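Local coordinates for Ser-thr phosphatase MSPP (Mycobacterium smegmatis, PDB 2JFS), which probably removes phosphate from phosphoserine and phosphothreonine in proteins, as a manganese- or magnesium-binding phosphatase of the PP2C family, at residues 32-37 with 227-232; 112-117 with 182-187; 105-110 with 169-174. All blocks are in the same frame, centred on the assembly; numbering follows the deposited sequence.

Interaction 1. Residues 32-37 with 227-232. With MN (manganese (II) ion), chain B; MN (manganese (II) ion), chain C.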
# COMPACT_ATOMS: atom_id res chain seq x y z
N TYR A 32 3.59 4.06 8.42
CA TYR A 32 3.87 4.17 7.00
C TYR A 32 2.67 3.64 6.25
O TYR A 32 2.11 2.62 6.64
CB TYR A 32 5.10 3.35 6.65
CG TYR A 32 6.31 3.87 7.38
CD1 TYR A 32 7.11 4.86 6.82
CD2 TYR A 32 6.62 3.43 8.67
CE1 TYR A 32 8.21 5.39 7.52
CE2 TYR A 32 7.70 3.93 9.37
CZ TYR A 32 8.50 4.91 8.79
OH TYR A 32 9.58 5.46 9.47
N ALA A 33 2.28 4.29 5.16
CA ALA A 33 1.09 3.83 4.42
C ALA A 33 1.05 4.29 2.98
O ALA A 33 1.68 5.32 2.62
CB ALA A 33 -0.19 4.31 5.14
N VAL A 34 0.35 3.51 2.15
CA VAL A 34 0.01 3.91 0.80
C VAL A 34 -1.50 3.77 0.66
O VAL A 34 -2.10 2.81 1.19
CB VAL A 34 0.70 3.01 -0.24
CG1 VAL A 34 0.18 3.29 -1.64
CG2 VAL A 34 2.21 3.26 -0.20
N ALA A 35 -2.11 4.70 -0.07
CA ALA A 35 -3.54 4.61 -0.41
C ALA A 35 -3.69 4.90 -1.91
O ALA A 35 -3.19 5.92 -2.38
CB ALA A 35 -4.37 5.63 0.44
N ASP A 36 -4.31 3.98 -2.64
CA ASP A 36 -4.51 4.11 -4.09
C ASP A 36 -5.97 4.41 -4.37
O ASP A 36 -6.84 3.55 -4.24
CB ASP A 36 -4.05 2.82 -4.77
CG ASP A 36 -4.21 2.87 -6.27
OD1 ASP A 36 -4.83 3.83 -6.78
OD2 ASP A 36 -3.73 1.90 -6.90
N GLY A 37 -6.25 5.68 -4.64
CA GLY A 37 -7.61 6.12 -4.88
C GLY A 37 -8.14 5.74 -6.26
O GLY A 37 -7.39 5.57 -7.23
N THR A 227 3.46 4.66 -6.46
CA THR A 227 3.83 5.22 -5.19
C THR A 227 4.49 4.12 -4.38
O THR A 227 3.99 2.98 -4.34
CB THR A 227 2.59 5.76 -4.49
OG1 THR A 227 2.04 6.75 -5.36
CG2 THR A 227 2.92 6.43 -3.14
N VAL A 228 5.58 4.46 -3.74
CA VAL A 228 6.37 3.47 -3.01
C VAL A 228 6.89 4.06 -1.71
O VAL A 228 7.23 5.24 -1.64
CB VAL A 228 7.57 2.96 -3.86
CG1 VAL A 228 7.05 2.08 -5.01
CG2 VAL A 228 8.37 4.14 -4.41
N VAL A 229 6.93 3.22 -0.69
CA VAL A 229 7.46 3.58 0.62
C VAL A 229 8.43 2.48 0.99
O VAL A 229 8.04 1.30 1.02
CB VAL A 229 6.33 3.69 1.68
CG1 VAL A 229 6.93 3.92 3.09
CG2 VAL A 229 5.28 4.77 1.26
N VAL A 230 9.68 2.86 1.28
CA VAL A 230 10.71 1.86 1.64
C VAL A 230 11.17 2.09 3.08
O VAL A 230 11.51 3.23 3.44
CB VAL A 230 11.92 1.89 0.67
CG1 VAL A 230 13.12 1.06 1.20
CG2 VAL A 230 11.48 1.43 -0.74
N ILE A 231 11.20 1.01 3.89
CA ILE A 231 11.52 1.12 5.31
C ILE A 231 12.64 0.12 5.60
O ILE A 231 12.47 -1.08 5.40
CB ILE A 231 10.29 0.79 6.20
CG1 ILE A 231 9.07 1.63 5.80
CG2 ILE A 231 10.62 0.96 7.70
CD1 ILE A 231 7.77 0.87 5.99
N ASP A 232 13.77 0.62 6.07
CA ASP A 232 14.84 -0.26 6.51
C ASP A 232 14.78 -0.45 8.02
O ASP A 232 14.68 0.52 8.78
CB ASP A 232 16.21 0.31 6.12
CG ASP A 232 16.57 0.01 4.67
OD1 ASP A 232 16.12 -1.03 4.11
OD2 ASP A 232 17.31 0.83 4.08
MN MN B . -5.77 4.70 -8.40
MN MN C . -3.34 1.91 -9.07
O HOH W 1 -6.61 6.13 -10.02
O HOH W 2 -4.44 3.70 -9.97
O HOH W 3 -4.08 6.14 -8.19
O HOH W 4 -1.72 3.30 -8.46

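Interaction 2. Residues 112-117 with 182-187. With MN (manganese (II) ion), chain D; MN (manganese (II) ion), chain C.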
# COMPACT_ATOMS: atom_id res chain seq x y z
N ASP A 112 -5.55 -3.61 -3.01
CA ASP A 112 -4.48 -4.27 -3.78
C ASP A 112 -3.16 -3.50 -3.82
O ASP A 112 -2.42 -3.61 -4.80
CB ASP A 112 -4.94 -4.59 -5.22
CG ASP A 112 -5.22 -3.34 -6.04
OD1 ASP A 112 -5.15 -2.22 -5.50
OD2 ASP A 112 -5.55 -3.50 -7.26
N SER A 113 -2.84 -2.81 -2.72
CA SER A 113 -1.56 -2.09 -2.65
C SER A 113 -0.63 -2.92 -1.78
O SER A 113 -0.80 -2.95 -0.57
CB SER A 113 -1.75 -0.69 -2.02
OG SER A 113 -2.63 0.11 -2.80
N PRO A 114 0.31 -3.65 -2.37
CA PRO A 114 0.99 -4.67 -1.58
C PRO A 114 2.06 -4.21 -0.61
O PRO A 114 2.68 -3.14 -0.80
CB PRO A 114 1.57 -5.61 -2.64
CG PRO A 114 0.76 -5.27 -3.90
CD PRO A 114 0.66 -3.73 -3.79
N LEU A 115 2.25 -5.01 0.43
CA LEU A 115 3.42 -4.92 1.28
C LEU A 115 4.34 -6.10 0.94
O LEU A 115 3.87 -7.25 0.90
CB LEU A 115 3.07 -4.96 2.76
CG LEU A 115 4.24 -5.25 3.74
CD1 LEU A 115 5.01 -3.98 3.91
CD2 LEU A 115 3.72 -5.70 5.10
N TYR A 116 5.63 -5.80 0.76
CA TYR A 116 6.67 -6.81 0.50
C TYR A 116 7.72 -6.74 1.58
O TYR A 116 8.02 -5.64 2.11
CB TYR A 116 7.38 -6.58 -0.84
CG TYR A 116 6.64 -7.06 -2.08
CD1 TYR A 116 6.96 -8.28 -2.67
CD2 TYR A 116 5.65 -6.28 -2.67
CE1 TYR A 116 6.29 -8.72 -3.82
CE2 TYR A 116 4.96 -6.72 -3.81
CZ TYR A 116 5.29 -7.94 -4.38
OH TYR A 116 4.63 -8.35 -5.50
N ARG A 117 8.29 -7.90 1.92
CA ARG A 117 9.49 -7.96 2.74
C ARG A 117 10.65 -8.31 1.81
O ARG A 117 10.56 -9.21 0.95
CB ARG A 117 9.37 -8.99 3.86
CG ARG A 117 10.60 -9.02 4.80
CD ARG A 117 10.59 -10.21 5.77
NE ARG A 117 10.45 -11.43 4.99
CZ ARG A 117 9.57 -12.41 5.24
NH1 ARG A 117 8.76 -12.35 6.30
NH2 ARG A 117 9.53 -13.46 4.43
N LEU A 182 8.69 -2.85 1.80
CA LEU A 182 8.24 -1.98 0.71
C LEU A 182 6.73 -2.00 0.66
O LEU A 182 6.14 -3.07 0.52
CB LEU A 182 8.78 -2.51 -0.63
CG LEU A 182 8.14 -1.95 -1.91
CD1 LEU A 182 8.48 -0.48 -2.07
CD2 LEU A 182 8.56 -2.72 -3.15
N ILE A 183 6.11 -0.84 0.78
CA ILE A 183 4.68 -0.71 0.48
C ILE A 183 4.53 -0.02 -0.86
O ILE A 183 5.22 0.98 -1.11
CB ILE A 183 3.93 0.14 1.52
CG1 ILE A 183 4.38 -0.18 2.95
CG2 ILE A 183 2.43 -0.04 1.31
CD1 ILE A 183 3.82 0.83 3.96
N SER A 184 3.68 -0.53 -1.74
CA SER A 184 3.52 0.15 -3.01
C SER A 184 2.10 0.15 -3.49
O SER A 184 1.30 -0.71 -3.10
CB SER A 184 4.41 -0.45 -4.10
OG SER A 184 3.84 -1.64 -4.60
N SER A 185 1.75 1.11 -4.32
CA SER A 185 0.49 0.96 -5.07
C SER A 185 0.71 -0.09 -6.18
O SER A 185 1.87 -0.46 -6.52
CB SER A 185 0.02 2.30 -5.66
OG SER A 185 0.99 2.81 -6.59
N ASP A 186 -0.39 -0.54 -6.78
CA ASP A 186 -0.28 -1.54 -7.83
C ASP A 186 0.40 -1.04 -9.10
O ASP A 186 0.77 -1.85 -9.93
CB ASP A 186 -1.65 -2.15 -8.14
CG ASP A 186 -2.63 -1.16 -8.74
OD1 ASP A 186 -2.40 0.07 -8.74
OD2 ASP A 186 -3.65 -1.66 -9.25
N GLY A 187 0.61 0.27 -9.21
CA GLY A 187 1.24 0.80 -10.42
C GLY A 187 2.65 0.28 -10.64
O GLY A 187 3.10 0.19 -11.78
MN MN D . -5.16 -0.95 -10.49
MN MN C . -3.34 1.91 -9.07
O HOH W 5 -2.96 -0.27 -5.48
O HOH W 6 -6.62 -2.00 -9.06
O HOH W 2 -4.44 3.70 -9.97
O HOH W 4 -1.72 3.30 -8.46
O HOH W 7 -6.69 -0.04 -11.82
O HOH W 8 -3.53 -0.14 -11.82

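Interaction 3. Residues 105-110 with 169-174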
# COMPACT_ATOMS: atom_id res chain seq x y z
N PRO A 105 5.87 -5.10 14.87
CA PRO A 105 5.32 -4.55 13.62
C PRO A 105 3.97 -5.15 13.19
O PRO A 105 3.78 -6.37 13.32
CB PRO A 105 6.42 -4.88 12.60
CG PRO A 105 7.67 -4.89 13.45
CD PRO A 105 7.26 -5.54 14.72
N LEU A 106 3.04 -4.30 12.75
CA LEU A 106 1.68 -4.70 12.40
C LEU A 106 1.29 -4.13 11.04
O LEU A 106 1.56 -2.97 10.76
CB LEU A 106 0.70 -4.19 13.46
CG LEU A 106 -0.77 -4.65 13.41
CD1 LEU A 106 -0.95 -6.13 13.80
CD2 LEU A 106 -1.63 -3.77 14.31
N VAL A 107 0.67 -4.96 10.21
CA VAL A 107 0.16 -4.49 8.92
C VAL A 107 -1.36 -4.56 8.91
O VAL A 107 -1.98 -5.49 9.46
CB VAL A 107 0.81 -5.21 7.69
CG1 VAL A 107 0.49 -6.66 7.69
CG2 VAL A 107 0.36 -4.58 6.38
N VAL A 108 -1.98 -3.54 8.30
CA VAL A 108 -3.42 -3.47 8.08
C VAL A 108 -3.58 -3.22 6.58
O VAL A 108 -2.98 -2.28 6.07
CB VAL A 108 -4.08 -2.34 8.91
CG1 VAL A 108 -5.60 -2.30 8.65
CG2 VAL A 108 -3.77 -2.52 10.38
N ASN A 109 -4.32 -4.07 5.86
CA ASN A 109 -4.49 -3.80 4.43
C ASN A 109 -5.90 -4.07 3.92
O ASN A 109 -6.58 -5.01 4.35
CB ASN A 109 -3.46 -4.56 3.57
CG ASN A 109 -3.74 -6.05 3.49
OD1 ASN A 109 -3.58 -6.78 4.47
ND2 ASN A 109 -4.09 -6.52 2.31
N ILE A 110 -6.31 -3.22 2.99
CA ILE A 110 -7.59 -3.36 2.30
C ILE A 110 -7.40 -2.95 0.84
O ILE A 110 -6.93 -1.83 0.53
CB ILE A 110 -8.76 -2.60 3.03
CG1 ILE A 110 -10.11 -2.94 2.39
CG2 ILE A 110 -8.52 -1.09 3.08
CD1 ILE A 110 -11.35 -2.53 3.20
N ASP A 169 -7.65 -6.78 6.41
CA ASP A 169 -6.80 -7.82 6.99
C ASP A 169 -5.84 -7.13 7.95
O ASP A 169 -5.38 -6.02 7.69
CB ASP A 169 -6.00 -8.54 5.90
CG ASP A 169 -6.86 -9.49 5.09
OD1 ASP A 169 -8.00 -9.82 5.55
OD2 ASP A 169 -6.37 -9.91 4.00
N VAL A 170 -5.57 -7.76 9.07
CA VAL A 170 -4.77 -7.16 10.14
C VAL A 170 -3.91 -8.30 10.67
O VAL A 170 -4.47 -9.27 11.24
CB VAL A 170 -5.63 -6.64 11.32
CG1 VAL A 170 -4.74 -6.07 12.43
CG2 VAL A 170 -6.63 -5.61 10.85
N PHE A 171 -2.59 -8.16 10.55
CA PHE A 171 -1.66 -9.19 11.00
C PHE A 171 -0.26 -8.72 11.40
O PHE A 171 0.25 -7.72 10.87
CB PHE A 171 -1.59 -10.33 9.96
CG PHE A 171 -0.99 -9.93 8.66
CD1 PHE A 171 0.34 -10.24 8.38
CD2 PHE A 171 -1.75 -9.27 7.69
CE1 PHE A 171 0.93 -9.89 7.16
CE2 PHE A 171 -1.17 -8.90 6.45
CZ PHE A 171 0.16 -9.22 6.19
N GLY A 172 0.35 -9.42 12.36
CA GLY A 172 1.73 -9.14 12.79
C GLY A 172 2.71 -9.54 11.70
O GLY A 172 2.53 -10.58 11.06
N ILE A 173 3.74 -8.71 11.48
CA ILE A 173 4.74 -8.88 10.39
C ILE A 173 5.89 -9.70 10.94
O ILE A 173 6.49 -9.35 11.97
CB ILE A 173 5.32 -7.52 9.85
CG1 ILE A 173 4.21 -6.55 9.49
CG2 ILE A 173 6.22 -7.69 8.60
CD1 ILE A 173 4.71 -5.12 9.20
N ASP A 174 6.18 -10.80 10.24
CA ASP A 174 7.39 -11.57 10.44
C ASP A 174 8.58 -10.79 9.84
O ASP A 174 8.82 -10.85 8.62
CB ASP A 174 7.27 -12.95 9.78
CG ASP A 174 8.53 -13.81 9.96
OD1 ASP A 174 9.28 -13.58 10.94
OD2 ASP A 174 8.78 -14.71 9.12
O HOH W 9 -3.65 -9.38 3.70

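Interaction 1. Residues 32-37 with 227-232
Y32 and I231 meet face-on: CG1 of I231 sits over one face of the tyrosine ring, 4.0 Å from the centroid of Y32 and 14° off the ring normal, a CH-pi contact displaced toward the rim. The terminal CD1 of I231 goes further in toward the root of the ring, 3.6 Å from CG of Y32. Because CG of Y32 lies beside its own backbone N (chi1 -62°), the ring is carried over the isoleucine, while V229 crosses the tyrosine at about a right angle and brings CG1 to 3.9 Å from CD1 of Y32.

The remaining apolar contacts are between aliphatic branches. V34 and V229 slide past each other in opposite directions, and their CG2 methyls come within 3.7 Å. CG2 of T227 only brushes V34, and its hydroxyl OG1 turns elsewhere, bonding to D23 and T12. No hydrogen bond links the two strands, whose axes pass 7.4 Å apart and run nearly antiparallel at 167°. Each belongs to a different sheet, and the interval is filled mainly by side chains.

Metal coordination takes over at the far end of strand 31-38. The carboxylate of D36 bridges two manganese ions, OD1 binding the chain B ion at 2.1 Å and OD2 the chain C ion at 2.2 Å. The carbonyl O of G37 also binds the chain B ion, and water 2 bridges the pair. D186 and D224 contribute carboxylate oxygens to the chain C ion.

A buried apolar interface between two antiparallel sheets, with acidic residues gathered round metals at one end of it, is the signature of the PP2C beta-sandwich and its binuclear metal centre.

Interaction 2. Residues 112-117 with 182-187
D112 and D186 bring their carboxylates together at the metal-binding end of a PP2C beta-sandwich, where two antiparallel neighbours, strands 115-119 and 180-184, give way to loops. The groups cross obliquely, their planes 48° apart, with OD2 of D112 3.3 Å from OD2 of D186. Both oxygens are acceptors, so no hydrogen bond joins them; water 6 and the chain D manganese link the two instead. D186 folds CG between its backbone N and carbonyl carbon (chi1 66°); its OD1 binds the chain C manganese and its OD2 the chain D ion. Water 6, a ligand of the chain D ion, donates to OD2 of D112.

Farther along, L115 and I183 form a non-hydrogen-bonded pair and cross at a slant, CD1 of L115 lying 4.0 Å from CG1 of I183. Y116 and L182 form the next, hydrogen-bonded pair on the other face of the sheet. S184 N continues the ladder to P114 O.

OG of S113 is hydrogen-bonded to T91 and also to water 5, which knits the loops: this water donates to OD1 of D112 and accepts from S113 OG at 2.7 Å and from the backbone N of D186 at 2.9 Å.

Interaction 3. Residues 105-110 with 169-174
V107 with F171 and N109 with D169 are the hydrogen-bonded pairs of an antiparallel ladder whose strand axes lie 4.7 Å apart at 167°, L106 with G172 and V108 with V170 being the non-hydrogen-bonded ones, and beyond the strand end I173 N adds a bond to P105 O.

On the face bearing V107, this valine and F171 run side by side in the same direction, CG1 of V107 lying over one face of the phenyl ring; V107 is modelled in two conformers, and the separation in this one is too short to be trusted, so the contact is doubtful in detail. At chi1 66° the phenylalanine folds over its own backbone, which brings the ring across toward strand 106-110 and leaves OD1 of N109 at its edge, in the ring plane, 3.8 Å from CE2 of F171. The N109 amide and D169 carboxylate cross obliquely, their planes 67° apart. Water 9 spans them by donating to OD1 of N109 at 2.7 Å and to OD2 of D169 at 2.8 Å, while OD1 of D169 turns to a salt bridge with R158. Beyond the ladder, CG1 of I173 lies 4.1 Å from CB of V107, and CD1 of I173 packs on CB of P105 at 3.8 Å.

On the face of L106, V108 and V170 the cross-strand contacts are between aliphatic groups. CD1 of L106 reaches CG1 of V170 at 4.0 Å, and V108 and V170 lie alongside one another, CG1 of V108 against CG2 of V170.

Strand 169-172 is an outermost strand of its five-stranded sheet, and strand 106-110 joins it to strand 89-96. Helix 63-81 packs on the face of L106, V108 and V170, whereas V107 touches L115 of strand 115-119 in the other sheet.

Interaction 1 spans the two five-stranded sheets of the sandwich, interaction 2 lies within one and interaction 3 at the edge of the other. Interactions 1 and 2, centres about 7 Å apart, share a sheet through strands 180-184 and 226-233, the chain C manganese and waters 2 and 4. Interaction 3 is about 14 Å from interaction 1 and 13 Å from interaction 2 between centres, yet L115 packs on V107 and R117 bonds to the carbonyl of D174. Segments 105-110, 112-117, 169-174 and 182-187 follow in that order within the loop closed by 32-37 and 227-232. Interactions 1 and 2 thus converge on the metal centre, while interaction 3 extends the sandwich away from it.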